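Local structure of acetyl xylan esterase (Metagenome, 6XYC) at residues Thr13-Ala18 / His25-Tyr30; Tyr39-Ile44 / Tyr108-Ser113. The protein hydrolyses acetyl and feruloyl esters on complex natural xylans, as a bifunctional carbohydrate esterase of the alpha/beta hydrolase fold. All blocks are in the same frame, centred on the assembly; numbering follows the deposited sequence.

Contact 1 (Thr13-Ala18 / His25-Tyr30); sequences TNVNYA and HNLDIY
The ring of Tyr17 takes the carbonyl oxygen of His25 over one face, 3.1 Å above the plane and offset toward the rim; over the same face, His25 CB makes a CH-pi contact, 4.2 Å from the ring centroid. Asn26 O comes to the ring edge at CE2. Tyr17 OH in turn meets the edge of the imidazole, 3.3 Å from His25 CD2, and is hydrogen-bonded to Asn78 O; the two rings meet obliquely, their planes 57° apart. A chi1 of 62°, with CG between the backbone N and the carbonyl carbon, sets Tyr17 CG 3.5 Å from His25 O, the same oxygen that accepts from Tyr17 N at 2.9 Å. An alanine in place of Tyr17 would probably leave Asn78 O without this hydroxyl donor and open a gap beside Leu27 CD2 and His25. Further along the hairpin, Asn14 and Val15 both face Leu27 in a G1 beta bulge, Val15 exchanging backbone bonds with Leu27. Here Asp28 OD1 receives Asn14 N at 2.8 Å in a nearly straight bond (169°), while the Asn26 amide makes two weak bonds, ND2 donating to Asn14 OD1 and OD1 accepting from Asn16 ND2, which is also hydrogen-bonded to Asp20 OD2. Lys56 bridges to Asp28 OD1 and also bonds Asn14 OD1, so the bulge amide and a lysine share one carboxylate oxygen, which probably stabilises its negative charge.

Contact 2 (Tyr39-Ile44 / Tyr108-Ser113); sequences YKAIII and YNIDPS
A short parallel beta bridge at the start of strand 39-45, part of the central sheet of the alpha/beta hydrolase fold, joins it to the two-residue strand 110-111. Tyr39 pairs with Ile110 through both of its backbone polar atoms: Tyr39 N donates to Asn109 O at 2.9 Å, and Tyr39 O accepts from Asp111 N at 2.7 Å. The second donor stands well above the carbonyl plane, 59° out of it, and Ile110 CA adds a CA-H...O contact to the same oxygen. The phenol ring of Tyr39 also runs close to Asn109 O, with CD2 the nearest ring atom at 3.3 Å, while its hydroxyl is bonded to the backbone N of Lys36. Beyond the bridge, the methyl of Ala41 meets CG2 of Ile110 at 3.7 Å, and the same Ile110 CG2 lies 3.5 Å from Tyr39 O.

Lys40 and Asp111 lie side by side and point the same way. What touches is the aliphatic part of the lysine, whose CE is 3.4 Å from Asp111 OD1; the chain bends at chi2 and chi4, and NZ, which makes a weak hydrogen bond to Ser283 O, stays beyond salt-bridge range of the aspartate. The other carboxylate oxygen serves its own turn. Asp111 forms an Asx turn in which OD2 takes two donors from the same face of the carboxylate plane, Ser113 N at 3.0 Å and Ser113 OG at 2.8 Å.

In the fold
From the N terminus, strand 8-16 turns back through a short connection into strand 26-32, and contact 1 closes this antiparallel hairpin at the border of the sheet. The chain then passes into strand 39-45, the first half of contact 2, which closes a long excursion of 63 residues between Ile44 and Tyr108, through helix 56-69, strand 73-77 and helix 89-103. The two contacts are therefore in series, neither nested nor crossed. Strand 73-77 lies between strands 26-32 and 39-45, linking both contacts within one sheet. Their centres are 14 Å apart, yet they touch directly: Tyr108 packs its OH on Val15 CG1 and its ring on Ile29 CD1, tying the hairpin to the segment after helix 89-103.

Contact 1 (Thr13-Ala18 / His25-Tyr30)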
ATOM      1  N   THR A  13      -4.784 -14.996 -12.438  1.00 27.45           N
ATOM      2  CA  THR A  13      -5.003 -15.064 -11.000  1.00 25.92           C
ATOM      3  C   THR A  13      -4.068 -16.078 -10.356  1.00 29.04           C
ATOM      4  O   THR A  13      -3.679 -17.077 -10.972  1.00 28.82           O
ATOM      5  CB  THR A  13      -6.464 -15.404 -10.663  1.00 28.46           C
ATOM      6  OG1 THR A  13      -6.876 -16.588 -11.356  1.00 31.70           O
ATOM      7  CG2 THR A  13      -7.371 -14.240 -11.042  1.00 27.31           C
ATOM      8  N   ASN A  14      -3.689 -15.783  -9.110  1.00 26.82           N
ATOM      9  CA  ASN A  14      -2.833 -16.662  -8.311  1.00 29.49           C
ATOM     10  C   ASN A  14      -1.495 -16.918  -9.006  1.00 28.86           C
ATOM     11  O   ASN A  14      -1.060 -18.059  -9.185  1.00 28.33           O
ATOM     12  CB  ASN A  14      -3.564 -17.962  -7.986  1.00 26.97           C
ATOM     13  CG  ASN A  14      -4.652 -17.755  -6.949  1.00 33.09           C
ATOM     14  OD1 ASN A  14      -4.386 -17.267  -5.852  1.00 34.16           O
ATOM     15  ND2 ASN A  14      -5.884 -18.101  -7.298  1.00 36.46           N
ATOM     16  N   VAL A  15      -0.844 -15.826  -9.387  1.00 26.75           N
ATOM     17  CA  VAL A  15       0.524 -15.840  -9.883  1.00 27.67           C
ATOM     18  C   VAL A  15       1.442 -15.611  -8.691  1.00 26.21           C
ATOM     19  O   VAL A  15       1.320 -14.602  -7.989  1.00 24.14           O
ATOM     20  CB  VAL A  15       0.727 -14.760 -10.956  1.00 27.13           C
ATOM     21  CG1 VAL A  15       2.171 -14.709 -11.387  1.00 29.82           C
ATOM     22  CG2 VAL A  15      -0.208 -15.011 -12.137  1.00 30.50           C
ATOM     23  N   ASN A  16       2.338 -16.557  -8.437  1.00 27.24           N
ATOM     24  CA  ASN A  16       3.279 -16.416  -7.335  1.00 28.43           C
ATOM     25  C   ASN A  16       4.393 -15.460  -7.745  1.00 26.77           C
ATOM     26  O   ASN A  16       4.984 -15.609  -8.821  1.00 25.55           O
ATOM     27  CB  ASN A  16       3.856 -17.773  -6.938  1.00 28.25           C
ATOM     28  CG  ASN A  16       4.693 -17.696  -5.677  1.00 26.65           C
ATOM     29  OD1 ASN A  16       5.885 -17.391  -5.729  1.00 29.14           O
ATOM     30  ND2 ASN A  16       4.068 -17.960  -4.529  1.00 29.95           N
ATOM     31  N   TYR A  17       4.673 -14.471  -6.894  1.00 27.85           N
ATOM     32  CA  TYR A  17       5.682 -13.466  -7.198  1.00 25.14           C
ATOM     33  C   TYR A  17       6.986 -13.679  -6.441  1.00 28.24           C
ATOM     34  O   TYR A  17       7.944 -12.933  -6.673  1.00 27.81           O
ATOM     35  CB  TYR A  17       5.132 -12.054  -6.919  1.00 25.94           C
ATOM     36  CG  TYR A  17       4.746 -11.757  -5.478  1.00 25.39           C
ATOM     37  CD1 TYR A  17       5.715 -11.522  -4.512  1.00 23.22           C
ATOM     38  CD2 TYR A  17       3.409 -11.677  -5.101  1.00 24.75           C
ATOM     39  CE1 TYR A  17       5.368 -11.240  -3.207  1.00 25.65           C
ATOM     40  CE2 TYR A  17       3.053 -11.395  -3.796  1.00 23.63           C
ATOM     41  CZ  TYR A  17       4.036 -11.174  -2.859  1.00 25.23           C
ATOM     42  OH  TYR A  17       3.691 -10.895  -1.554  1.00 26.35           O
ATOM     43  N   ALA A  18       7.054 -14.670  -5.551  1.00 25.78           N
ATOM     44  CA  ALA A  18       8.247 -14.921  -4.754  1.00 28.17           C
ATOM     45  C   ALA A  18       8.946 -16.224  -5.127  1.00 31.05           C
ATOM     46  O   ALA A  18       9.831 -16.675  -4.388  1.00 26.37           O
ATOM     47  CB  ALA A  18       7.896 -14.941  -3.266  1.00 27.57           C
ATOM     48  N   HIS A  25       2.165 -15.211  -1.111  1.00 27.63           N
ATOM     49  CA  HIS A  25       3.008 -14.560  -2.103  1.00 26.13           C
ATOM     50  C   HIS A  25       2.416 -14.682  -3.503  1.00 26.54           C
ATOM     51  O   HIS A  25       3.153 -14.759  -4.490  1.00 23.80           O
ATOM     52  CB  HIS A  25       4.423 -15.136  -2.067  1.00 28.21           C
ATOM     53  CG  HIS A  25       5.229 -14.681  -0.891  1.00 29.99           C
ATOM     54  ND1 HIS A  25       6.236 -15.447  -0.341  1.00 31.12           N
ATOM     55  CD2 HIS A  25       5.180 -13.540  -0.160  1.00 29.36           C
ATOM     56  CE1 HIS A  25       6.770 -14.798   0.679  1.00 29.74           C
ATOM     57  NE2 HIS A  25       6.148 -13.638   0.809  1.00 29.63           N
ATOM     58  N   ASN A  26       1.092 -14.716  -3.597  1.00 24.81           N
ATOM     59  CA  ASN A  26       0.395 -14.700  -4.872  1.00 23.94           C
ATOM     60  C   ASN A  26      -0.154 -13.310  -5.163  1.00 24.43           C
ATOM     61  O   ASN A  26      -0.377 -12.502  -4.262  1.00 23.80           O
ATOM     62  CB  ASN A  26      -0.752 -15.710  -4.885  1.00 26.38           C
ATOM     63  CG  ASN A  26      -0.274 -17.139  -4.991  1.00 29.20           C
ATOM     64  OD1 ASN A  26       0.890 -17.406  -5.275  1.00 26.76           O
ATOM     65  ND2 ASN A  26      -1.194 -18.077  -4.771  1.00 31.67           N
ATOM     66  N   LEU A  27      -0.385 -13.048  -6.445  1.00 23.30           N
ATOM     67  CA  LEU A  27      -1.053 -11.827  -6.867  1.00 23.90           C
ATOM     68  C   LEU A  27      -1.970 -12.137  -8.039  1.00 26.24           C
ATOM     69  O   LEU A  27      -1.870 -13.193  -8.667  1.00 23.25           O
ATOM     70  CB  LEU A  27      -0.044 -10.736  -7.252  1.00 21.66           C
ATOM     71  CG  LEU A  27       1.093 -11.087  -8.207  1.00 26.49           C
ATOM     72  CD1 LEU A  27       0.623 -11.088  -9.642  1.00 25.09           C
ATOM     73  CD2 LEU A  27       2.235 -10.091  -7.995  1.00 23.26           C
ATOM     74  N   ASP A  28      -2.878 -11.206  -8.314  1.00 24.48           N
ATOM     75  CA  ASP A  28      -3.766 -11.273  -9.467  1.00 22.44           C
ATOM     76  C   ASP A  28      -3.494 -10.072 -10.360  1.00 26.67           C
ATOM     77  O   ASP A  28      -3.252  -8.967  -9.865  1.00 25.38           O
ATOM     78  CB  ASP A  28      -5.233 -11.288  -9.038  1.00 23.83           C
ATOM     79  CG  ASP A  28      -5.546 -12.397  -8.054  1.00 25.64           C
ATOM     80  OD1 ASP A  28      -4.887 -13.460  -8.117  1.00 25.79           O
ATOM     81  OD2 ASP A  28      -6.450 -12.192  -7.221  1.00 26.75           O
ATOM     82  N   ILE A  29      -3.534 -10.283 -11.674  1.00 26.35           N
ATOM     83  CA  ILE A  29      -3.277  -9.222 -12.644  1.00 24.95           C
ATOM     84  C   ILE A  29      -4.480  -9.107 -13.570  1.00 27.98           C
ATOM     85  O   ILE A  29      -4.926 -10.109 -14.133  1.00 29.56           O
ATOM     86  CB  ILE A  29      -1.997  -9.495 -13.456  1.00 24.50           C
ATOM     87  CG1 ILE A  29      -0.780  -9.604 -12.536  1.00 26.93           C
ATOM     88  CG2 ILE A  29      -1.786  -8.397 -14.484  1.00 28.12           C
ATOM     89  CD1 ILE A  29       0.479 -10.060 -13.242  1.00 30.25           C
ATOM     90  N   TYR A  30      -4.991  -7.891 -13.739  1.00 24.04           N
ATOM     91  CA  TYR A  30      -6.113  -7.608 -14.628  1.00 26.32           C
ATOM     92  C   TYR A  30      -5.727  -6.491 -15.589  1.00 27.56           C
ATOM     93  O   TYR A  30      -5.152  -5.484 -15.169  1.00 26.69           O
ATOM     94  CB  TYR A  30      -7.365  -7.192 -13.847  1.00 24.08           C
ATOM     95  CG  TYR A  30      -7.834  -8.194 -12.820  1.00 26.45           C
ATOM     96  CD1 TYR A  30      -8.734  -9.189 -13.158  1.00 26.62           C
ATOM     97  CD2 TYR A  30      -7.385  -8.134 -11.506  1.00 25.62           C
ATOM     98  CE1 TYR A  30      -9.174 -10.102 -12.221  1.00 27.91           C
ATOM     99  CE2 TYR A  30      -7.814  -9.047 -10.563  1.00 26.83           C
ATOM    100  CZ  TYR A  30      -8.712 -10.031 -10.927  1.00 26.81           C
ATOM    101  OH  TYR A  30      -9.151 -10.944  -9.998  1.00 28.62           O
TER

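Contact 2 (Tyr39-Ile44 / Tyr108-Ser113)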
ATOM      1  N   TYR A  39      -0.135  -1.225 -20.824  1.00 34.71           N
ATOM      2  CA  TYR A  39      -0.903  -0.552 -19.783  1.00 34.29           C
ATOM      3  C   TYR A  39      -0.002  -0.154 -18.625  1.00 31.61           C
ATOM      4  O   TYR A  39       0.736  -0.990 -18.094  1.00 31.88           O
ATOM      5  CB  TYR A  39      -2.024  -1.449 -19.250  1.00 34.32           C
ATOM      6  CG  TYR A  39      -2.930  -2.026 -20.307  1.00 32.98           C
ATOM      7  CD1 TYR A  39      -4.042  -1.326 -20.749  1.00 34.25           C
ATOM      8  CD2 TYR A  39      -2.673  -3.276 -20.858  1.00 37.33           C
ATOM      9  CE1 TYR A  39      -4.878  -1.852 -21.708  1.00 39.11           C
ATOM     10  CE2 TYR A  39      -3.500  -3.807 -21.820  1.00 38.26           C
ATOM     11  CZ  TYR A  39      -4.598  -3.093 -22.235  1.00 40.15           C
ATOM     12  OH  TYR A  39      -5.414  -3.630 -23.193  1.00 41.88           O
ATOM     13  N   LYS A  40      -0.081   1.112 -18.226  1.00 32.59           N
ATOM     14  CA  LYS A  40       0.492   1.532 -16.955  1.00 34.75           C
ATOM     15  C   LYS A  40      -0.192   0.781 -15.816  1.00 31.12           C
ATOM     16  O   LYS A  40      -1.352   0.373 -15.921  1.00 29.65           O
ATOM     17  CB  LYS A  40       0.339   3.045 -16.780  1.00 34.97           C
ATOM     18  CG  LYS A  40       0.622   3.839 -18.055  1.00 39.51           C
ATOM     19  CD  LYS A  40       1.814   4.788 -17.906  1.00 39.94           C
ATOM     20  CE  LYS A  40       2.266   5.326 -19.257  1.00 39.13           C
ATOM     21  NZ  LYS A  40       2.120   6.808 -19.361  1.00 37.68           N
ATOM     22  N   ALA A  41       0.542   0.583 -14.723  1.00 30.05           N
ATOM     23  CA  ALA A  41       0.138  -0.380 -13.711  1.00 31.20           C
ATOM     24  C   ALA A  41      -0.101   0.275 -12.355  1.00 29.17           C
ATOM     25  O   ALA A  41       0.582   1.231 -11.967  1.00 26.05           O
ATOM     26  CB  ALA A  41       1.187  -1.491 -13.555  1.00 28.63           C
ATOM     27  N   ILE A  42      -1.083  -0.269 -11.633  1.00 24.17           N
ATOM     28  CA  ILE A  42      -1.369   0.118 -10.254  1.00 25.49           C
ATOM     29  C   ILE A  42      -1.390  -1.150  -9.408  1.00 24.84           C
ATOM     30  O   ILE A  42      -2.161  -2.076  -9.696  1.00 22.18           O
ATOM     31  CB  ILE A  42      -2.710   0.857 -10.116  1.00 26.64           C
ATOM     32  CG1 ILE A  42      -2.764   2.069 -11.053  1.00 29.09           C
ATOM     33  CG2 ILE A  42      -2.933   1.277  -8.661  1.00 23.99           C
ATOM     34  CD1 ILE A  42      -1.787   3.169 -10.714  1.00 24.83           C
ATOM     35  N   ILE A  43      -0.559  -1.187  -8.368  1.00 24.47           N
ATOM     36  CA  ILE A  43      -0.576  -2.270  -7.390  1.00 21.80           C
ATOM     37  C   ILE A  43      -1.531  -1.889  -6.268  1.00 24.73           C
ATOM     38  O   ILE A  43      -1.474  -0.771  -5.739  1.00 26.53           O
ATOM     39  CB  ILE A  43       0.834  -2.543  -6.849  1.00 22.20           C
ATOM     40  CG1 ILE A  43       1.713  -3.129  -7.961  1.00 24.50           C
ATOM     41  CG2 ILE A  43       0.774  -3.494  -5.661  1.00 22.41           C
ATOM     42  CD1 ILE A  43       3.188  -3.143  -7.641  1.00 28.93           C
ATOM     43  N   ILE A  44      -2.430  -2.805  -5.910  1.00 22.22           N
ATOM     44  CA  ILE A  44      -3.403  -2.524  -4.862  1.00 21.77           C
ATOM     45  C   ILE A  44      -3.259  -3.550  -3.748  1.00 22.68           C
ATOM     46  O   ILE A  44      -2.928  -4.718  -3.983  1.00 24.51           O
ATOM     47  CB  ILE A  44      -4.851  -2.501  -5.400  1.00 22.66           C
ATOM     48  CG1 ILE A  44      -5.343  -3.900  -5.773  1.00 22.28           C
ATOM     49  CG2 ILE A  44      -4.954  -1.582  -6.615  1.00 22.95           C
ATOM     50  CD1 ILE A  44      -6.821  -3.936  -6.167  1.00 23.16           C
ATOM     51  N   TYR A 108       3.114  -9.369 -19.368  1.00 34.99           N
ATOM     52  CA  TYR A 108       1.730  -9.079 -19.014  1.00 32.79           C
ATOM     53  C   TYR A 108       1.181  -7.857 -19.744  1.00 32.09           C
ATOM     54  O   TYR A 108       0.108  -7.360 -19.384  1.00 32.36           O
ATOM     55  CB  TYR A 108       1.617  -8.900 -17.497  1.00 30.50           C
ATOM     56  CG  TYR A 108       1.965 -10.156 -16.713  1.00 32.39           C
ATOM     57  CD1 TYR A 108       1.123 -11.256 -16.731  1.00 31.49           C
ATOM     58  CD2 TYR A 108       3.133 -10.240 -15.957  1.00 28.54           C
ATOM     59  CE1 TYR A 108       1.429 -12.403 -16.023  1.00 31.55           C
ATOM     60  CE2 TYR A 108       3.447 -11.386 -15.242  1.00 31.02           C
ATOM     61  CZ  TYR A 108       2.588 -12.465 -15.282  1.00 31.29           C
ATOM     62  OH  TYR A 108       2.893 -13.609 -14.577  1.00 30.09           O
ATOM     63  N   ASN A 109       1.881  -7.376 -20.773  1.00 33.25           N
ATOM     64  CA  ASN A 109       1.472  -6.187 -21.521  1.00 36.35           C
ATOM     65  C   ASN A 109       1.415  -4.955 -20.626  1.00 34.21           C
ATOM     66  O   ASN A 109       0.567  -4.078 -20.812  1.00 35.12           O
ATOM     67  CB  ASN A 109       0.121  -6.398 -22.209  1.00 38.28           C
ATOM     68  CG  ASN A 109       0.145  -7.541 -23.191  1.00 41.31           C
ATOM     69  OD1 ASN A 109       1.208  -8.006 -23.602  1.00 39.75           O
ATOM     70  ND2 ASN A 109      -1.034  -7.996 -23.587  1.00 45.02           N
ATOM     71  N   ILE A 110       2.305  -4.889 -19.643  1.00 32.92           N
ATOM     72  CA  ILE A 110       2.352  -3.778 -18.701  1.00 33.65           C
ATOM     73  C   ILE A 110       3.463  -2.826 -19.120  1.00 32.36           C
ATOM     74  O   ILE A 110       4.565  -3.258 -19.486  1.00 30.68           O
ATOM     75  CB  ILE A 110       2.556  -4.279 -17.257  1.00 32.16           C
ATOM     76  CG1 ILE A 110       1.273  -4.946 -16.754  1.00 32.79           C
ATOM     77  CG2 ILE A 110       2.952  -3.121 -16.360  1.00 33.54           C
ATOM     78  CD1 ILE A 110       1.456  -5.785 -15.520  1.00 34.43           C
ATOM     79  N   ASP A 111       3.161  -1.526 -19.096  1.00 31.80           N
ATOM     80  CA  ASP A 111       4.121  -0.459 -19.347  1.00 31.30           C
ATOM     81  C   ASP A 111       4.808  -0.107 -18.031  1.00 32.84           C
ATOM     82  O   ASP A 111       4.213   0.585 -17.193  1.00 33.85           O
ATOM     83  CB  ASP A 111       3.407   0.758 -19.942  1.00 33.28           C
ATOM     84  CG  ASP A 111       4.348   1.907 -20.230  1.00 35.45           C
ATOM     85  OD1 ASP A 111       3.903   2.877 -20.869  1.00 35.22           O
ATOM     86  OD2 ASP A 111       5.522   1.850 -19.818  1.00 33.27           O
ATOM     87  N   PRO A 112       6.043  -0.554 -17.807  1.00 32.02           N
ATOM     88  CA  PRO A 112       6.698  -0.331 -16.510  1.00 31.58           C
ATOM     89  C   PRO A 112       7.194   1.089 -16.282  1.00 33.83           C
ATOM     90  O   PRO A 112       7.882   1.325 -15.285  1.00 34.82           O
ATOM     91  CB  PRO A 112       7.880  -1.311 -16.556  1.00 32.89           C
ATOM     92  CG  PRO A 112       8.252  -1.360 -18.012  1.00 30.10           C
ATOM     93  CD  PRO A 112       6.943  -1.218 -18.775  1.00 32.05           C
ATOM     94  N   SER A 113       6.889   2.041 -17.171  1.00 34.18           N
ATOM     95  CA  SER A 113       7.292   3.427 -16.949  1.00 36.10           C
ATOM     96  C   SER A 113       6.469   4.104 -15.862  1.00 34.04           C
ATOM     97  O   SER A 113       6.863   5.169 -15.381  1.00 33.68           O
ATOM     98  CB  SER A 113       7.182   4.222 -18.251  1.00 35.84           C
ATOM     99  OG  SER A 113       5.836   4.338 -18.680  1.00 39.54           O
TER